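Side-chain contact in NADB-Rossmann Superfamily protein (Streptococcus agalactiae, PDB 3LEC), which probably methylates N1 of adenine 22 in tRNA and binds a zinc ion: residues K219-D222 against I223-V226. Residues are numbered along the deposited sequence; the frame is centred on the assembly and turned at random.
Sequences KIQD and IKEV
Ile-223 donates its backbone N-H to the carbonyl oxygen of Lys-219, N to O 3.0 Å, and lays its own CG1 against that same oxygen at 3.4 Å. With CG1 anti to the carbonyl carbon, this branch runs back along the preceding turn. Lys-224 repeats the step one residue on: its N meets Ile-220 O at 2.9 Å, and its extended chain travels alongside Ile-220 in the same direction, CE resting on Ile-220 CG2 at 3.5 Å. These i to i+4 bonds are those of a regular alpha-helix, here helix 210-227, the last in the chain, which packs Ile-220 and Ile-223 on Leu-198, and Val-226 on Phe-187, of helix 185-204, beyond the Rossmann-like sheet. Glu-225 makes the polar pair of this turn. Besides the main-chain bond from its N to Gln-221 O, its OE2 accepts an N-H from Gln-221 NE2 at 3.0 Å in a nearly straight bond (172°). The bend of Gln-221 at chi2 (57°) helps turn the amide nitrogen toward Glu-225, whose side chain it crosses at about a right angle, with the two planes 80° apart; the acceptor lies in the amide plane, whereas NE2 reaches the anti side of OE2, somewhat out of the carboxylate plane. Glu-225 OE1 also makes a long, weak ion pair with Lys-171, and lies 4.4 Å from Asp-222 OD1, a like-charge approach that probably costs some energy. Val-226 continues the series, its N bonded to Asp-222 O, with CG2 beside that oxygen.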
ATOM      1  N   LYS A 219     -10.144  18.886  10.533  1.00 22.00           N
ATOM      2  CA  LYS A 219      -9.614  17.536  10.798  1.00 21.34           C
ATOM      3  C   LYS A 219     -10.008  17.070  12.198  1.00 20.54           C
ATOM      4  O   LYS A 219     -10.417  15.931  12.392  1.00 20.38           O
ATOM      5  CB  LYS A 219      -8.089  17.513  10.629  1.00 21.16           C
ATOM      6  CG  LYS A 219      -7.613  17.830   9.175  1.00 22.22           C
ATOM      7  CD  LYS A 219      -6.087  17.866   9.030  1.00 23.60           C
ATOM      8  CE  LYS A 219      -5.679  18.126   7.578  1.00 29.08           C
ATOM      9  NZ  LYS A 219      -4.281  18.641   7.487  1.00 29.05           N
ATOM     10  N   ILE A 220      -9.896  17.973  13.163  1.00 20.83           N
ATOM     11  CA  ILE A 220     -10.211  17.655  14.552  1.00 20.73           C
ATOM     12  C   ILE A 220     -11.655  17.209  14.694  1.00 20.05           C
ATOM     13  O   ILE A 220     -11.941  16.194  15.344  1.00 19.16           O
ATOM     14  CB  ILE A 220      -9.867  18.838  15.517  1.00 21.25           C
ATOM     15  CG1 ILE A 220      -8.343  18.877  15.732  1.00 21.06           C
ATOM     16  CG2 ILE A 220     -10.539  18.637  16.869  1.00 21.81           C
ATOM     17  CD1 ILE A 220      -7.755  20.280  16.044  1.00 23.95           C
ATOM     18  N   GLN A 221     -12.576  17.957  14.081  1.00 20.86           N
ATOM     19  CA  GLN A 221     -14.006  17.590  14.192  1.00 21.57           C
ATOM     20  C   GLN A 221     -14.292  16.232  13.562  1.00 21.22           C
ATOM     21  O   GLN A 221     -14.991  15.424  14.162  1.00 20.88           O
ATOM     22  CB  GLN A 221     -14.949  18.673  13.630  1.00 22.13           C
ATOM     23  CG  GLN A 221     -16.476  18.351  13.783  1.00 22.23           C
ATOM     24  CD  GLN A 221     -16.944  18.102  15.216  1.00 23.24           C
ATOM     25  OE1 GLN A 221     -16.359  18.604  16.171  1.00 23.93           O
ATOM     26  NE2 GLN A 221     -18.035  17.348  15.362  1.00 25.16           N
ATOM     27  N   ASP A 222     -13.741  15.985  12.373  1.00 21.76           N
ATOM     28  CA  ASP A 222     -13.905  14.687  11.698  1.00 21.92           C
ATOM     29  C   ASP A 222     -13.488  13.558  12.625  1.00 21.35           C
ATOM     30  O   ASP A 222     -14.205  12.560  12.802  1.00 20.47           O
ATOM     31  CB  ASP A 222     -13.083  14.618  10.386  1.00 22.79           C
ATOM     32  CG  ASP A 222     -13.704  15.405   9.228  1.00 27.93           C
ATOM     33  OD1 ASP A 222     -14.940  15.613   9.195  1.00 31.32           O
ATOM     34  OD2 ASP A 222     -12.942  15.791   8.304  1.00 33.23           O
ATOM     35  N   ILE A 223     -12.323  13.728  13.256  1.00 20.89           N
ATOM     36  CA  ILE A 223     -11.818  12.706  14.138  1.00 20.80           C
ATOM     37  C   ILE A 223     -12.744  12.541  15.341  1.00 21.39           C
ATOM     38  O   ILE A 223     -13.119  11.415  15.682  1.00 21.27           O
ATOM     39  CB  ILE A 223     -10.371  12.939  14.561  1.00 20.29           C
ATOM     40  CG1 ILE A 223      -9.430  12.842  13.353  1.00 20.35           C
ATOM     41  CG2 ILE A 223      -9.960  11.920  15.608  1.00 20.39           C
ATOM     42  CD1 ILE A 223      -8.010  13.216  13.683  1.00 20.28           C
ATOM     43  N   LYS A 224     -13.136  13.658  15.951  1.00 22.97           N
ATOM     44  CA  LYS A 224     -14.043  13.619  17.100  1.00 23.60           C
ATOM     45  C   LYS A 224     -15.291  12.833  16.758  1.00 23.90           C
ATOM     46  O   LYS A 224     -15.769  12.063  17.574  1.00 24.40           O
ATOM     47  CB  LYS A 224     -14.425  15.025  17.568  1.00 24.31           C
ATOM     48  CG  LYS A 224     -13.299  15.726  18.315  1.00 26.84           C
ATOM     49  CD  LYS A 224     -13.814  16.875  19.179  1.00 28.75           C
ATOM     50  CE  LYS A 224     -12.664  17.804  19.552  1.00 29.75           C
ATOM     51  NZ  LYS A 224     -13.003  18.704  20.687  1.00 31.29           N
ATOM     52  N   GLU A 225     -15.805  13.009  15.545  1.00 24.37           N
ATOM     53  CA  GLU A 225     -17.011  12.285  15.118  1.00 24.32           C
ATOM     54  C   GLU A 225     -16.789  10.785  15.022  1.00 24.97           C
ATOM     55  O   GLU A 225     -17.583   9.987  15.542  1.00 24.57           O
ATOM     56  CB  GLU A 225     -17.576  12.881  13.824  1.00 25.16           C
ATOM     57  CG  GLU A 225     -18.132  14.284  14.024  1.00 26.14           C
ATOM     58  CD  GLU A 225     -18.592  14.980  12.747  1.00 27.16           C
ATOM     59  OE1 GLU A 225     -18.441  14.416  11.648  1.00 26.95           O
ATOM     60  OE2 GLU A 225     -19.124  16.101  12.853  1.00 26.94           O
ATOM     61  N   VAL A 226     -15.685  10.398  14.384  1.00 24.09           N
ATOM     62  CA  VAL A 226     -15.341   8.992  14.222  1.00 25.07           C
ATOM     63  C   VAL A 226     -15.154   8.330  15.590  1.00 25.95           C
ATOM     64  O   VAL A 226     -15.693   7.247  15.847  1.00 26.13           O
ATOM     65  CB  VAL A 226     -14.072   8.860  13.327  1.00 24.56           C
ATOM     66  CG1 VAL A 226     -13.474   7.463  13.394  1.00 25.20           C
ATOM     67  CG2 VAL A 226     -14.432   9.211  11.907  1.00 23.81           C
TER